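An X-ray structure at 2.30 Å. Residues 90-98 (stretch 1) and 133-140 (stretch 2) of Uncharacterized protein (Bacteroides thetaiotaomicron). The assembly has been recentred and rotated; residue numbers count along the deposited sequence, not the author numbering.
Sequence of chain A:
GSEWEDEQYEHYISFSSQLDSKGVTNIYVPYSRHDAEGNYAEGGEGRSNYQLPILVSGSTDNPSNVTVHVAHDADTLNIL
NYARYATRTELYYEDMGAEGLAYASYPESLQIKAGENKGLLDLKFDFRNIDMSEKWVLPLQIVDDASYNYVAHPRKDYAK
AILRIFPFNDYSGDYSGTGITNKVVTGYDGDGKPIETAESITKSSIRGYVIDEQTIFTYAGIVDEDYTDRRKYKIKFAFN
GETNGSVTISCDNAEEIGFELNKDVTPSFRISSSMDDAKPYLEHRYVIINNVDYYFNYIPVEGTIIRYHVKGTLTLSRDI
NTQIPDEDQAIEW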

ATOM      1  N   GLU A  90     -18.833 -23.851  10.452  1.00 49.62           N
ATOM      2  CA  GLU A  90     -19.834 -23.951   9.395  1.00 49.83           C
ATOM      3  C   GLU A  90     -19.385 -23.155   8.140  1.00 52.82           C
ATOM      4  O   GLU A  90     -19.884 -23.399   7.045  1.00 51.73           O
ATOM      5  CB  GLU A  90     -21.203 -23.453   9.899  1.00 52.71           C
ATOM      6  CG  GLU A  90     -21.699 -24.117  11.178  1.00 67.39           C
ATOM      7  CD  GLU A  90     -21.604 -23.326  12.480  1.00 97.04           C
ATOM      8  OE1 GLU A  90     -20.667 -22.504  12.646  1.00 71.61           O
ATOM      9  OE2 GLU A  90     -22.459 -23.571  13.362  1.00101.93           O
ATOM     10  N   LEU A  91     -18.419 -22.233   8.310  1.00 49.29           N
ATOM     11  CA  LEU A  91     -17.883 -21.380   7.252  1.00 47.53           C
ATOM     12  C   LEU A  91     -16.529 -21.843   6.746  1.00 49.47           C
ATOM     13  O   LEU A  91     -15.993 -21.220   5.829  1.00 48.32           O
ATOM     14  CB  LEU A  91     -17.749 -19.938   7.787  1.00 48.41           C
ATOM     15  CG  LEU A  91     -19.031 -19.255   8.271  1.00 53.46           C
ATOM     16  CD1 LEU A  91     -18.749 -17.834   8.673  1.00 54.81           C
ATOM     17  CD2 LEU A  91     -20.106 -19.279   7.207  1.00 53.49           C
ATOM     18  N   TYR A  92     -15.938 -22.890   7.365  1.00 45.14           N
ATOM     19  CA  TYR A  92     -14.595 -23.366   6.992  1.00 42.65           C
ATOM     20  C   TYR A  92     -14.519 -23.824   5.553  1.00 46.05           C
ATOM     21  O   TYR A  92     -15.516 -24.299   5.025  1.00 45.97           O
ATOM     22  CB  TYR A  92     -14.189 -24.552   7.864  1.00 42.37           C
ATOM     23  CG  TYR A  92     -13.663 -24.245   9.249  1.00 43.66           C
ATOM     24  CD1 TYR A  92     -13.759 -22.969   9.789  1.00 45.44           C
ATOM     25  CD2 TYR A  92     -13.063 -25.237  10.019  1.00 45.14           C
ATOM     26  CE1 TYR A  92     -13.269 -22.684  11.059  1.00 47.21           C
ATOM     27  CE2 TYR A  92     -12.550 -24.961  11.285  1.00 47.00           C
ATOM     28  CZ  TYR A  92     -12.648 -23.682  11.798  1.00 55.61           C
ATOM     29  OH  TYR A  92     -12.165 -23.434  13.056  1.00 57.89           O
ATOM     30  N   TYR A  93     -13.343 -23.697   4.924  1.00 41.75           N
ATOM     31  CA  TYR A  93     -13.095 -24.295   3.615  1.00 41.08           C
ATOM     32  C   TYR A  93     -12.948 -25.778   3.861  1.00 45.76           C
ATOM     33  O   TYR A  93     -12.265 -26.166   4.823  1.00 47.98           O
ATOM     34  CB  TYR A  93     -11.840 -23.707   2.950  1.00 41.56           C
ATOM     35  CG  TYR A  93     -11.958 -22.238   2.633  1.00 43.69           C
ATOM     36  CD1 TYR A  93     -12.712 -21.798   1.550  1.00 44.94           C
ATOM     37  CD2 TYR A  93     -11.286 -21.283   3.394  1.00 45.51           C
ATOM     38  CE1 TYR A  93     -12.819 -20.444   1.245  1.00 47.10           C
ATOM     39  CE2 TYR A  93     -11.382 -19.921   3.096  1.00 47.02           C
ATOM     40  CZ  TYR A  93     -12.144 -19.508   2.013  1.00 56.10           C
ATOM     41  OH  TYR A  93     -12.282 -18.170   1.711  1.00 61.10           O
ATOM     42  N   GLU A  94     -13.652 -26.604   3.099  1.00 40.66           N
ATOM     43  CA  GLU A  94     -13.598 -28.047   3.319  1.00 39.24           C
ATOM     44  C   GLU A  94     -12.499 -28.652   2.489  1.00 40.50           C
ATOM     45  O   GLU A  94     -12.240 -28.248   1.371  1.00 39.47           O
ATOM     46  CB  GLU A  94     -14.943 -28.732   3.043  1.00 41.15           C
ATOM     47  CG  GLU A  94     -16.015 -28.418   4.073  1.00 55.89           C
ATOM     48  CD  GLU A  94     -15.783 -28.895   5.499  1.00 76.04           C
ATOM     49  OE1 GLU A  94     -15.294 -30.034   5.697  1.00 52.71           O
ATOM     50  OE2 GLU A  94     -16.133 -28.131   6.427  1.00 78.12           O
ATOM     51  N   ASP A  95     -11.823 -29.601   3.081  1.00 40.63           N
ATOM     52  CA  ASP A  95     -10.676 -30.293   2.520  1.00 40.58           C
ATOM     53  C   ASP A  95     -11.084 -31.355   1.478  1.00 44.62           C
ATOM     54  O   ASP A  95     -11.404 -32.484   1.814  1.00 43.58           O
ATOM     55  CB  ASP A  95      -9.903 -30.942   3.675  1.00 42.23           C
ATOM     56  CG  ASP A  95      -8.522 -31.413   3.309  1.00 45.64           C
ATOM     57  OD1 ASP A  95      -8.211 -31.448   2.105  1.00 41.76           O
ATOM     58  OD2 ASP A  95      -7.740 -31.730   4.238  1.00 57.16           O
HETATM   59  N   MSE A  96     -10.971 -30.989   0.223  1.00 42.05           N
HETATM   60  CA  MSE A  96     -11.261 -31.825  -0.941  1.00 41.69           C
HETATM   61  C   MSE A  96     -10.302 -32.990  -1.096  1.00 45.88           C
HETATM   62  O   MSE A  96     -10.676 -33.989  -1.714  1.00 45.70           O
HETATM   63  CB  MSE A  96     -11.159 -30.962  -2.184  1.00 42.97           C
HETATM   64  CG  MSE A  96     -12.024 -31.417  -3.291  1.00 49.80           C
HETATM   65 SE   MSE A  96     -11.726 -30.172  -4.714  0.75 55.68          SE
HETATM   66  CE  MSE A  96     -13.257 -30.620  -5.716  1.00 52.15           C
ATOM     67  N   GLY A  97      -9.073 -32.835  -0.591  1.00 42.78           N
ATOM     68  CA  GLY A  97      -8.044 -33.869  -0.664  1.00 43.38           C
ATOM     69  C   GLY A  97      -7.991 -34.820   0.519  1.00 48.65           C
ATOM     70  O   GLY A  97      -7.089 -35.656   0.595  1.00 49.90           O
ATOM     71  N   ALA A  98      -8.976 -34.738   1.432  1.00 45.33           N
ATOM     72  CA  ALA A  98      -9.027 -35.605   2.611  1.00 45.68           C
ATOM     73  C   ALA A  98      -9.170 -37.085   2.229  1.00 48.64           C
ATOM     74  O   ALA A  98      -9.668 -37.411   1.142  1.00 47.51           O
ATOM     75  CB  ALA A  98     -10.164 -35.181   3.541  1.00 46.26           C
TER
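Stretch 2, residues 133-140: SEKWVLPL

After a loop at Ser-133 and Glu-134, stretch 2 runs as a strand to Leu-140 and beyond, and lies beside the short strand of stretch 1 in parallel pairing. The two strand axes approach to 4.4 Å, and their N-to-C directions differ by 53°, so the strands cross at a marked angle. Together the stretches bury 669 Å².

Stretch 1 enters from a 3-10 segment. The CA-to-CB bond of Leu-91 points away, but its carbonyl is available: Lys-135 NZ donates to Leu-91 O at 2.8 Å. At Tyr-92 a water bridges the backbones, donating to Tyr-92 O at 2.5 Å and accepting from Lys-135 N at 3.1 Å.

Tyr-93 lies level with Lys-135, CA to CA 4.7 Å. Lys-135 NZ stands over the face of the Tyr-93 ring, 4.8 Å from its centroid, in a cation-pi contact. Tyr-93 CB also packs on Val-137 CG2 at 3.7 Å.

Glu-94 pairs with Trp-136, and its backbone bonds on both sides of that residue. Glu-94 N donates to Lys-135 O at 2.9 Å, and Val-137 N donates to Glu-94 O at 2.8 Å. The two side chains share a sheet face. Glu-94 CB sits over the indole, 4.1 Å from the centroid of the six-membered ring of Trp-136. Glu-94 OE2 and Glu-134 OE1 are like charges 4.3 Å apart.

Asp-95 and Val-137 point to the other face. Asp-95 OD1 reaches Pro-139 CD at 3.3 Å and accepts a weak bond from Gly-97 N at 3.2 Å.

Met-96, a selenomethionine, closes the ladder: Met-96 N donates to Val-137 O at 2.8 Å. Met-96 CB is 4.1 Å from Trp-136 CE3. Met-96 is already inside a type I turn that runs from Asp-95 to Ala-98. Within it, Gly-97 CA lies 3.8 Å from Leu-138 CD1. Ala-98 makes no contact with stretch 2.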

ATOM      1  N   SER A 133     -22.014 -26.266  -1.539  1.00 40.27           N
ATOM      2  CA  SER A 133     -22.346 -25.631  -0.250  1.00 40.85           C
ATOM      3  C   SER A 133     -21.145 -25.692   0.664  1.00 46.34           C
ATOM      4  O   SER A 133     -20.944 -24.820   1.505  1.00 46.22           O
ATOM      5  CB  SER A 133     -23.511 -26.350   0.413  1.00 44.06           C
ATOM      6  OG  SER A 133     -24.660 -25.575   0.167  1.00 60.61           O
ATOM      7  N   GLU A 134     -20.367 -26.765   0.509  1.00 43.02           N
ATOM      8  CA  GLU A 134     -19.085 -26.963   1.164  1.00 43.05           C
ATOM      9  C   GLU A 134     -18.140 -26.129   0.369  1.00 48.83           C
ATOM     10  O   GLU A 134     -18.177 -26.176  -0.865  1.00 49.89           O
ATOM     11  CB  GLU A 134     -18.676 -28.458   1.143  1.00 44.18           C
ATOM     12  CG  GLU A 134     -19.744 -29.449   1.570  1.00 47.93           C
ATOM     13  CD  GLU A 134     -20.246 -29.329   2.994  1.00 62.72           C
ATOM     14  OE1 GLU A 134     -19.444 -28.987   3.895  1.00 54.56           O
ATOM     15  OE2 GLU A 134     -21.459 -29.557   3.203  1.00 66.46           O
ATOM     16  N   LYS A 135     -17.341 -25.311   1.013  1.00 45.66           N
ATOM     17  CA  LYS A 135     -16.437 -24.432   0.258  1.00 43.05           C
ATOM     18  C   LYS A 135     -15.182 -25.265  -0.045  1.00 44.02           C
ATOM     19  O   LYS A 135     -14.159 -25.128   0.628  1.00 42.74           O
ATOM     20  CB  LYS A 135     -16.173 -23.153   1.084  1.00 45.72           C
ATOM     21  CG  LYS A 135     -17.453 -22.316   1.359  1.00 48.32           C
ATOM     22  CD  LYS A 135     -17.361 -21.407   2.609  1.00 47.32           C
ATOM     23  CE  LYS A 135     -16.218 -20.414   2.587  1.00 51.65           C
ATOM     24  NZ  LYS A 135     -16.366 -19.411   3.678  1.00 74.11           N
ATOM     25  N   TRP A 136     -15.328 -26.235  -0.985  1.00 39.06           N
ATOM     26  CA  TRP A 136     -14.304 -27.226  -1.328  1.00 37.10           C
ATOM     27  C   TRP A 136     -13.018 -26.569  -1.784  1.00 40.66           C
ATOM     28  O   TRP A 136     -13.024 -25.744  -2.690  1.00 39.42           O
ATOM     29  CB  TRP A 136     -14.795 -28.218  -2.385  1.00 34.84           C
ATOM     30  CG  TRP A 136     -15.874 -29.152  -1.885  1.00 36.49           C
ATOM     31  CD1 TRP A 136     -17.177 -29.179  -2.283  1.00 39.12           C
ATOM     32  CD2 TRP A 136     -15.738 -30.179  -0.884  1.00 36.46           C
ATOM     33  NE1 TRP A 136     -17.847 -30.193  -1.634  1.00 39.17           N
ATOM     34  CE2 TRP A 136     -16.988 -30.818  -0.769  1.00 40.65           C
ATOM     35  CE3 TRP A 136     -14.663 -30.658  -0.111  1.00 38.27           C
ATOM     36  CZ2 TRP A 136     -17.205 -31.895   0.110  1.00 40.64           C
ATOM     37  CZ3 TRP A 136     -14.876 -31.722   0.757  1.00 39.88           C
ATOM     38  CH2 TRP A 136     -16.135 -32.325   0.862  1.00 40.87           C
ATOM     39  N   VAL A 137     -11.922 -26.963  -1.150  1.00 36.84           N
ATOM     40  CA  VAL A 137     -10.585 -26.466  -1.414  1.00 36.83           C
ATOM     41  C   VAL A 137      -9.630 -27.667  -1.536  1.00 41.34           C
ATOM     42  O   VAL A 137      -9.745 -28.627  -0.755  1.00 41.05           O
ATOM     43  CB  VAL A 137     -10.182 -25.501  -0.240  1.00 40.29           C
ATOM     44  CG1 VAL A 137      -8.696 -25.518   0.060  1.00 40.58           C
ATOM     45  CG2 VAL A 137     -10.649 -24.088  -0.506  1.00 39.62           C
ATOM     46  N   LEU A 138      -8.652 -27.584  -2.456  1.00 34.73           N
ATOM     47  CA  LEU A 138      -7.643 -28.622  -2.551  1.00 34.33           C
ATOM     48  C   LEU A 138      -6.332 -28.038  -2.032  1.00 38.85           C
ATOM     49  O   LEU A 138      -5.746 -27.201  -2.728  1.00 37.55           O
ATOM     50  CB  LEU A 138      -7.512 -29.160  -3.993  1.00 33.81           C
ATOM     51  CG  LEU A 138      -6.465 -30.263  -4.215  1.00 36.91           C
ATOM     52  CD1 LEU A 138      -6.803 -31.512  -3.398  1.00 35.85           C
ATOM     53  CD2 LEU A 138      -6.326 -30.589  -5.725  1.00 36.50           C
ATOM     54  N   PRO A 139      -5.869 -28.417  -0.802  1.00 37.32           N
ATOM     55  CA  PRO A 139      -4.614 -27.835  -0.275  1.00 36.66           C
ATOM     56  C   PRO A 139      -3.372 -28.676  -0.641  1.00 39.71           C
ATOM     57  O   PRO A 139      -3.336 -29.861  -0.355  1.00 39.98           O
ATOM     58  CB  PRO A 139      -4.868 -27.804   1.230  1.00 38.74           C
ATOM     59  CG  PRO A 139      -5.794 -29.015   1.503  1.00 42.10           C
ATOM     60  CD  PRO A 139      -6.472 -29.362   0.170  1.00 38.39           C
ATOM     61  N   LEU A 140      -2.358 -28.056  -1.275  1.00 35.97           N
ATOM     62  CA  LEU A 140      -1.143 -28.742  -1.736  1.00 37.33           C
ATOM     63  C   LEU A 140       0.111 -28.030  -1.300  1.00 40.80           C
ATOM     64  O   LEU A 140       0.104 -26.824  -1.120  1.00 41.81           O
ATOM     65  CB  LEU A 140      -1.109 -28.848  -3.295  1.00 38.21           C
ATOM     66  CG  LEU A 140      -2.324 -29.489  -3.980  1.00 43.04           C
ATOM     67  CD1 LEU A 140      -2.384 -29.119  -5.437  1.00 43.16           C
ATOM     68  CD2 LEU A 140      -2.307 -30.979  -3.815  1.00 47.02           C
TER
HETATM   69  O   HOH W   1     -17.708 -25.235   4.127  1.00 55.37           O